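Local atomic coordinates of AvrRxo1-ORF1 (PDB entry 4Z8T), a protein that is a type III effector of a plant-pathogenic Xanthomonas that carries a polynucleotide kinase domain, probably acts as a phosphotransferase, and binds its partner AvrRxo1-ORF2. Residues R37-H40 with E41-L44; A219-S222 with N223-Y226; K309-A312 with A313-Y317. All coordinates share one frame; numbering follows the deposited sequence.

Interaction 1. Residues R37-H40 with E41-L44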
loop_
_atom_site.group_PDB
_atom_site.type_symbol
_atom_site.label_atom_id
_atom_site.label_comp_id
_atom_site.label_asym_id
_atom_site.label_seq_id
_atom_site.Cartn_x
_atom_site.Cartn_y
_atom_site.Cartn_z
ATOM N N ARG A 37 48.223 -14.029 -4.560
ATOM C CA ARG A 37 48.780 -12.912 -3.810
ATOM C C ARG A 37 49.224 -11.820 -4.775
ATOM O O ARG A 37 48.967 -10.631 -4.551
ATOM C CB ARG A 37 49.974 -13.425 -2.995
ATOM C CG ARG A 37 50.339 -12.614 -1.772
ATOM C CD ARG A 37 51.027 -13.493 -0.723
ATOM N NE ARG A 37 52.040 -14.386 -1.274
ATOM C CZ ARG A 37 52.206 -15.652 -0.898
ATOM N NH1 ARG A 37 51.430 -16.182 0.034
ATOM N NH2 ARG A 37 53.154 -16.391 -1.456
ATOM N N LYS A 38 49.873 -12.223 -5.865
ATOM C CA LYS A 38 50.336 -11.273 -6.872
ATOM C C LYS A 38 49.172 -10.570 -7.570
ATOM O O LYS A 38 49.243 -9.369 -7.837
ATOM C CB LYS A 38 51.219 -11.972 -7.908
ATOM C CG LYS A 38 52.584 -12.413 -7.396
ATOM C CD LYS A 38 53.385 -13.048 -8.535
ATOM C CE LYS A 38 54.554 -13.899 -8.033
ATOM N NZ LYS A 38 55.680 -13.090 -7.493
ATOM N N LEU A 39 48.121 -11.323 -7.880
ATOM C CA LEU A 39 46.929 -10.749 -8.511
ATOM C C LEU A 39 46.296 -9.718 -7.588
ATOM O O LEU A 39 45.888 -8.632 -8.032
ATOM C CB LEU A 39 45.915 -11.848 -8.848
ATOM C CG LEU A 39 44.599 -11.381 -9.483
ATOM C CD1 LEU A 39 44.862 -10.573 -10.746
ATOM C CD2 LEU A 39 43.694 -12.577 -9.778
ATOM N N HIS A 40 46.218 -10.056 -6.306
ATOM C CA HIS A 40 45.678 -9.123 -5.312
ATOM C C HIS A 40 46.456 -7.823 -5.315
ATOM O O HIS A 40 45.871 -6.739 -5.299
ATOM C CB HIS A 40 45.725 -9.727 -3.911
ATOM C CG HIS A 40 44.794 -10.877 -3.716
ATOM N ND1 HIS A 40 44.860 -11.718 -2.627
ATOM C CD2 HIS A 40 43.771 -11.335 -4.484
ATOM C CE1 HIS A 40 43.918 -12.639 -2.724
ATOM N NE2 HIS A 40 43.247 -12.431 -3.844
ATOM N N GLU A 41 47.783 -7.931 -5.308
ATOM C CA GLU A 41 48.631 -6.750 -5.255
ATOM C C GLU A 41 48.423 -5.882 -6.487
ATOM O O GLU A 41 48.376 -4.652 -6.401
ATOM C CB GLU A 41 50.106 -7.161 -5.098
ATOM C CG GLU A 41 50.391 -7.840 -3.763
ATOM C CD GLU A 41 51.676 -8.668 -3.755
ATOM O OE1 GLU A 41 52.396 -8.705 -4.779
ATOM O OE2 GLU A 41 51.959 -9.292 -2.711
ATOM N N LYS A 42 48.280 -6.530 -7.636
ATOM C CA LYS A 42 48.075 -5.819 -8.884
ATOM C C LYS A 42 46.742 -5.077 -8.865
ATOM O O LYS A 42 46.676 -3.906 -9.226
ATOM C CB LYS A 42 48.095 -6.780 -10.069
ATOM C CG LYS A 42 47.976 -6.057 -11.397
ATOM C CD LYS A 42 47.873 -7.003 -12.584
ATOM C CE LYS A 42 46.479 -7.594 -12.710
ATOM N NZ LYS A 42 46.258 -8.205 -14.059
ATOM N N LEU A 43 45.686 -5.762 -8.449
ATOM C CA LEU A 43 44.369 -5.135 -8.439
ATOM C C LEU A 43 44.286 -3.989 -7.433
ATOM O O LEU A 43 43.637 -2.970 -7.709
ATOM C CB LEU A 43 43.276 -6.169 -8.182
ATOM C CG LEU A 43 43.218 -7.275 -9.240
ATOM C CD1 LEU A 43 42.063 -8.208 -8.941
ATOM C CD2 LEU A 43 43.074 -6.699 -10.622
ATOM N N LEU A 44 44.939 -4.146 -6.283
ATOM C CA LEU A 44 44.922 -3.086 -5.271
ATOM C C LEU A 44 45.726 -1.888 -5.746
ATOM O O LEU A 44 45.347 -0.743 -5.491
ATOM C CB LEU A 44 45.447 -3.587 -3.925
ATOM C CG LEU A 44 44.504 -4.529 -3.180
ATOM C CD1 LEU A 44 45.166 -5.167 -1.975
ATOM C CD2 LEU A 44 43.239 -3.781 -2.752
#
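The side chains of Arg37 and Glu41, one turn apart on helix 34-60, run alongside each other, pointing the same way, with the guanidinium and carboxylate planes 37° apart; their charged ends do not touch. The contact is made by Arg37 CG, 3.8 Å from Glu41 OE2, whereas Arg37 NE stays 5.3 Å from that oxygen. The third flat group, the His40 imidazole, meets Trp32 edge-to-face and Phe132 at an inclined angle, and its NE2 is hydrogen-bonded to Glu129 OE2 of helix 123-141. Below these side chains the backbone is regular alpha-helix: the amides of Glu41, Lys42, Leu43 and Leu44 each bond to the carbonyl four residues back, as Leu43 N does to Leu39 O at 2.9 Å. Glu41 CG rides over the same turn, 3.2 Å from Arg37 O. On the buried flank of Leu39, chi1 178° sends CG beside the carbonyl carbon and chi2 56° turns CD1 onto Leu43 CG (4.0 Å) and Lys42 CE (3.9 Å). Leu39 and Leu43 both pack on Leu111 of helix 108-113, and Leu44 sits on Leu133 and Phe137. Acidic partners thus tie different sides of the helix, Glu129 holding His40 and Glu115 holding Lys42 NZ by a salt bridge, while the opposite charges of Arg37 and Glu41, not in contact, would at most give a weak longer-range attraction.

Interaction 2. Residues A219-S222 with N223-Y226. With SO4 (sulfate ion), chain F.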
loop_
_atom_site.group_PDB
_atom_site.type_symbol
_atom_site.label_atom_id
_atom_site.label_comp_id
_atom_site.label_asym_id
_atom_site.label_seq_id
_atom_site.Cartn_x
_atom_site.Cartn_y
_atom_site.Cartn_z
ATOM N N ALA A 219 15.563 -3.333 3.761
ATOM C CA ALA A 219 16.564 -2.750 4.647
ATOM C C ALA A 219 16.794 -1.270 4.357
ATOM O O ALA A 219 16.866 -0.454 5.278
ATOM C CB ALA A 219 17.852 -3.501 4.542
ATOM N N VAL A 220 16.920 -0.918 3.081
ATOM C CA VAL A 220 17.228 0.466 2.746
ATOM C C VAL A 220 16.082 1.402 3.120
ATOM O O VAL A 220 16.309 2.508 3.609
ATOM C CB VAL A 220 17.665 0.630 1.258
ATOM C CG1 VAL A 220 16.477 0.642 0.344
ATOM C CG2 VAL A 220 18.499 1.901 1.086
ATOM N N ARG A 221 14.848 0.949 2.941
ATOM C CA ARG A 221 13.719 1.776 3.296
ATOM C C ARG A 221 13.521 1.853 4.811
ATOM O O ARG A 221 13.287 2.930 5.346
ATOM C CB ARG A 221 12.451 1.287 2.587
ATOM C CG ARG A 221 12.487 1.627 1.104
ATOM C CD ARG A 221 11.124 1.892 0.617
ATOM N NE ARG A 221 11.090 2.324 -0.784
ATOM C CZ ARG A 221 9.986 2.320 -1.511
ATOM N NH1 ARG A 221 8.840 1.921 -0.966
ATOM N NH2 ARG A 221 10.034 2.708 -2.777
ATOM N N SER A 222 13.621 0.715 5.488
ATOM C CA SER A 222 13.340 0.669 6.930
ATOM C C SER A 222 14.305 1.511 7.757
ATOM O O SER A 222 13.942 2.019 8.830
ATOM C CB SER A 222 13.351 -0.776 7.444
ATOM O OG SER A 222 12.283 -1.513 6.870
ATOM N N ASN A 223 15.533 1.655 7.270
ATOM C CA ASN A 223 16.560 2.381 8.004
ATOM C C ASN A 223 16.855 3.770 7.471
ATOM O O ASN A 223 17.758 4.440 7.953
ATOM C CB ASN A 223 17.842 1.557 8.053
ATOM C CG ASN A 223 17.679 0.323 8.892
ATOM O OD1 ASN A 223 17.474 0.421 10.104
ATOM N ND2 ASN A 223 17.764 -0.846 8.269
ATOM N N ARG A 224 16.077 4.213 6.488
ATOM C CA ARG A 224 16.306 5.505 5.854
ATOM C C ARG A 224 16.191 6.695 6.810
ATOM O O ARG A 224 17.026 7.602 6.782
ATOM C CB ARG A 224 15.320 5.656 4.687
ATOM C CG ARG A 224 15.411 6.966 3.927
ATOM C CD ARG A 224 14.864 6.752 2.536
ATOM N NE ARG A 224 15.875 6.175 1.646
ATOM C CZ ARG A 224 15.624 5.301 0.670
ATOM N NH1 ARG A 224 14.395 4.859 0.472
ATOM N NH2 ARG A 224 16.624 4.877 -0.108
HETATM N N MSE A 225 15.165 6.698 7.655
HETATM C CA MSE A 225 14.958 7.856 8.513
HETATM C C MSE A 225 16.029 7.949 9.603
HETATM O O MSE A 225 16.344 9.048 10.073
HETATM C CB MSE A 225 13.539 7.882 9.077
HETATM C CG MSE A 225 12.527 8.121 7.975
HETATM SE SE MSE A 225 10.704 8.262 8.646
HETATM C CE MSE A 225 10.683 10.152 8.932
ATOM N N TYR A 226 16.606 6.811 9.975
ATOM C CA TYR A 226 17.739 6.821 10.903
ATOM C C TYR A 226 18.911 7.579 10.302
ATOM O O TYR A 226 19.590 8.358 10.986
ATOM C CB TYR A 226 18.176 5.397 11.262
ATOM C CG TYR A 226 19.420 5.362 12.120
ATOM C CD1 TYR A 226 20.691 5.338 11.547
ATOM C CD2 TYR A 226 19.327 5.370 13.503
ATOM C CE1 TYR A 226 21.835 5.320 12.334
ATOM C CE2 TYR A 226 20.466 5.344 14.290
ATOM C CZ TYR A 226 21.709 5.321 13.704
ATOM O OH TYR A 226 22.838 5.301 14.500
HETATM S S SO4 F . 6.767 1.962 -4.182
HETATM O O1 SO4 F . 5.740 2.094 -5.213
HETATM O O2 SO4 F . 6.206 2.211 -2.861
HETATM O O3 SO4 F . 7.832 2.924 -4.433
HETATM O O4 SO4 F . 7.320 0.606 -4.213
HETATM O O HOH W 1 12.928 4.928 7.383
HETATM O O HOH W 2 14.777 4.479 10.164
#
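Ala219 O takes two bonds from Asn223 where helix 210-222 breaks and helix 224-233 starts, a helix-to-helix kink in a domain related to the zeta toxins of the P-loop NTPase clan. Asn223 leaves helical geometry with phi -104° and psi 6°. Its amide N reaches Ala219 O at 3.2 Å and its side-chain ND2 reaches the same oxygen at 3.1 Å, from opposite faces of the carbonyl plane, so backbone and side chain clasp one acceptor. Past the break Arg224 N bonds to Arg221 O at 3.3 Å from well above the carbonyl plane. Two waters fill in for missing helical bonds: one accepts from Met225 N (a selenomethionine) and lies within hydrogen-bonding distance of Arg221 O, the other links Tyr226 N to Ser222 O. Arg221 and Arg224 run side by side, their guanidinium planes 56° apart, and share Asp186 as a salt-bridge partner; Arg224 NE also pairs with Asp184. Val220 O lies 4.1 Å above the Arg224 guanidinium plane, over its centre, and accepts a bond from Arg71 NH2. Val220 CG2 meets Arg224 NH2 at 3.7 Å. Arg221 presents its edge to a sulfate, probably from the crystallisation liquor, which may mark an anion-binding site. The grip is two-pronged and nearly straight: Arg221 NH1 donates to sulfate O2 at 3.3 Å and Arg221 NH2 to sulfate O3 at 2.8 Å.

Interaction 3. Residues K309-A312 with A313-Y317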
loop_
_atom_site.group_PDB
_atom_site.type_symbol
_atom_site.label_atom_id
_atom_site.label_comp_id
_atom_site.label_asym_id
_atom_site.label_seq_id
_atom_site.Cartn_x
_atom_site.Cartn_y
_atom_site.Cartn_z
ATOM N N LYS A 309 15.060 -1.458 -24.173
ATOM C CA LYS A 309 15.922 -2.317 -23.372
ATOM C C LYS A 309 15.161 -2.998 -22.246
ATOM O O LYS A 309 15.429 -4.149 -21.922
ATOM C CB LYS A 309 17.106 -1.507 -22.821
ATOM C CG LYS A 309 18.052 -1.046 -23.916
ATOM C CD LYS A 309 19.154 -0.136 -23.377
ATOM C CE LYS A 309 20.200 0.124 -24.455
ATOM N NZ LYS A 309 21.247 1.097 -24.022
ATOM N N THR A 310 14.208 -2.290 -21.658
ATOM C CA THR A 310 13.385 -2.858 -20.595
ATOM C C THR A 310 12.588 -4.010 -21.174
ATOM O O THR A 310 12.547 -5.105 -20.622
ATOM C CB THR A 310 12.429 -1.801 -20.023
ATOM O OG1 THR A 310 13.199 -0.743 -19.427
ATOM C CG2 THR A 310 11.497 -2.411 -18.991
ATOM N N ARG A 311 11.987 -3.751 -22.329
ATOM C CA ARG A 311 11.172 -4.718 -23.040
ATOM C C ARG A 311 11.952 -5.983 -23.363
ATOM O O ARG A 311 11.518 -7.093 -23.069
ATOM C CB ARG A 311 10.691 -4.055 -24.334
ATOM C CG ARG A 311 9.826 -4.881 -25.206
ATOM C CD ARG A 311 9.000 -3.965 -26.090
ATOM N NE ARG A 311 9.718 -3.409 -27.241
ATOM C CZ ARG A 311 9.990 -2.114 -27.433
ATOM N NH1 ARG A 311 9.635 -1.192 -26.542
ATOM N NH2 ARG A 311 10.627 -1.733 -28.534
ATOM N N ALA A 312 13.126 -5.809 -23.955
ATOM C CA ALA A 312 13.943 -6.952 -24.342
ATOM C C ALA A 312 14.400 -7.794 -23.157
ATOM O O ALA A 312 14.443 -9.021 -23.235
ATOM C CB ALA A 312 15.125 -6.489 -25.152
ATOM N N ALA A 313 14.751 -7.133 -22.057
ATOM C CA ALA A 313 15.189 -7.859 -20.869
ATOM C C ALA A 313 14.063 -8.714 -20.287
ATOM O O ALA A 313 14.300 -9.837 -19.848
ATOM C CB ALA A 313 15.715 -6.895 -19.837
ATOM N N LEU A 314 12.851 -8.166 -20.260
ATOM C CA LEU A 314 11.699 -8.863 -19.700
ATOM C C LEU A 314 11.247 -10.008 -20.595
ATOM O O LEU A 314 10.907 -11.077 -20.104
ATOM C CB LEU A 314 10.539 -7.896 -19.473
ATOM C CG LEU A 314 10.732 -6.864 -18.358
ATOM C CD1 LEU A 314 9.639 -5.808 -18.368
ATOM C CD2 LEU A 314 10.746 -7.582 -17.024
ATOM N N GLU A 315 11.245 -9.781 -21.905
ATOM C CA GLU A 315 10.753 -10.800 -22.839
ATOM C C GLU A 315 11.587 -12.077 -22.765
ATOM O O GLU A 315 11.058 -13.181 -22.944
ATOM C CB GLU A 315 10.707 -10.262 -24.276
ATOM C CG GLU A 315 9.693 -9.143 -24.521
ATOM C CD GLU A 315 8.256 -9.636 -24.636
ATOM O OE1 GLU A 315 8.029 -10.864 -24.544
ATOM O OE2 GLU A 315 7.351 -8.792 -24.828
ATOM N N LYS A 316 12.875 -11.925 -22.465
ATOM C CA LYS A 316 13.774 -13.067 -22.320
ATOM C C LYS A 316 13.309 -14.018 -21.221
ATOM O O LYS A 316 13.594 -15.216 -21.264
ATOM C CB LYS A 316 15.213 -12.589 -22.080
ATOM C CG LYS A 316 15.769 -11.796 -23.257
ATOM C CD LYS A 316 17.208 -11.310 -23.078
ATOM C CE LYS A 316 17.650 -10.499 -24.309
ATOM N NZ LYS A 316 18.984 -9.831 -24.151
ATOM N N TYR A 317 12.565 -13.478 -20.253
ATOM C CA TYR A 317 12.075 -14.258 -19.129
ATOM C C TYR A 317 10.550 -14.290 -19.066
ATOM O O TYR A 317 9.966 -14.511 -18.007
ATOM C CB TYR A 317 12.694 -13.730 -17.823
ATOM C CG TYR A 317 14.199 -13.848 -17.844
ATOM C CD1 TYR A 317 14.815 -15.063 -17.572
ATOM C CD2 TYR A 317 15.001 -12.766 -18.185
ATOM C CE1 TYR A 317 16.184 -15.192 -17.610
ATOM C CE2 TYR A 317 16.381 -12.889 -18.226
ATOM C CZ TYR A 317 16.960 -14.106 -17.934
ATOM O OH TYR A 317 18.328 -14.245 -17.980
#
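Ala312, Ala313 and Arg311 carry most of this contact, which joins successive turns toward the C-terminal part of helix 304-315, a helix packed among helices 189-198, 291-298 and 322-331. Ala313 is the buried member. Its N bonds to Lys309 O at 3.1 Å, its CB stays 3.5 Å from that same oxygen, and its small methyl lies against Gln198 of helix 189-198. Next to it, Thr310 and Leu314 point the same way into the helical cluster: Thr310 CG2 meets Leu314 CD1 at 3.9 Å, and both side chains rest on Val194. Thr310 OG1 turns back to bond with Arg306 O of its own helix, so the hydroxyl is paired while the methyl does the packing. The outer side carries Arg311, Glu315 and Lys316 beside Ala312. Arg311 O receives Glu315 N at 2.9 Å, the donor lying nearly along the C=O axis, in keeping with a regular turn. Arg311 and Glu315 approach through aliphatic carbons, CG to CG at 4.3 Å. Glu315 then bends at chi2 (-77°), and its carboxylate makes no contact with the Arg311 guanidinium, whose NH1 forms a salt bridge with Glu298 instead. Ala312, on the exposed flank, offers its carbonyl to Lys316. The backbone bond there, Lys316 N to Ala312 O, is long and weak at 3.4 Å. The extended Lys316 chain slants back toward the preceding turn, its CG, CD and CE all passing beside Ala312 O, with Lys316 CG nearest at 3.1 Å.

Overall arrangement
The three contacts lie in series without touching. Interactions 1 and 2 lie on opposite sides of the chain's centre, their centres about 36 Å apart; interaction 3 is about 37 Å from interaction 1 and about 30 Å from interaction 2 (nearest atoms about 17 Å), centre to centre. Interaction 2 alone holds a sulfate, and a second lies about 5 Å from the Ala219 side chain, both probably from the crystallisation liquor, though such ions often mark pockets. The Val220 side chain touches residues of a probable P-loop (Walker A), which would fit a nucleotide-phosphate site as in P-loop NTPases. Met225 also packs on His13 of the AvrRxo1-ORF2 chain, which touches neither of the other contacts.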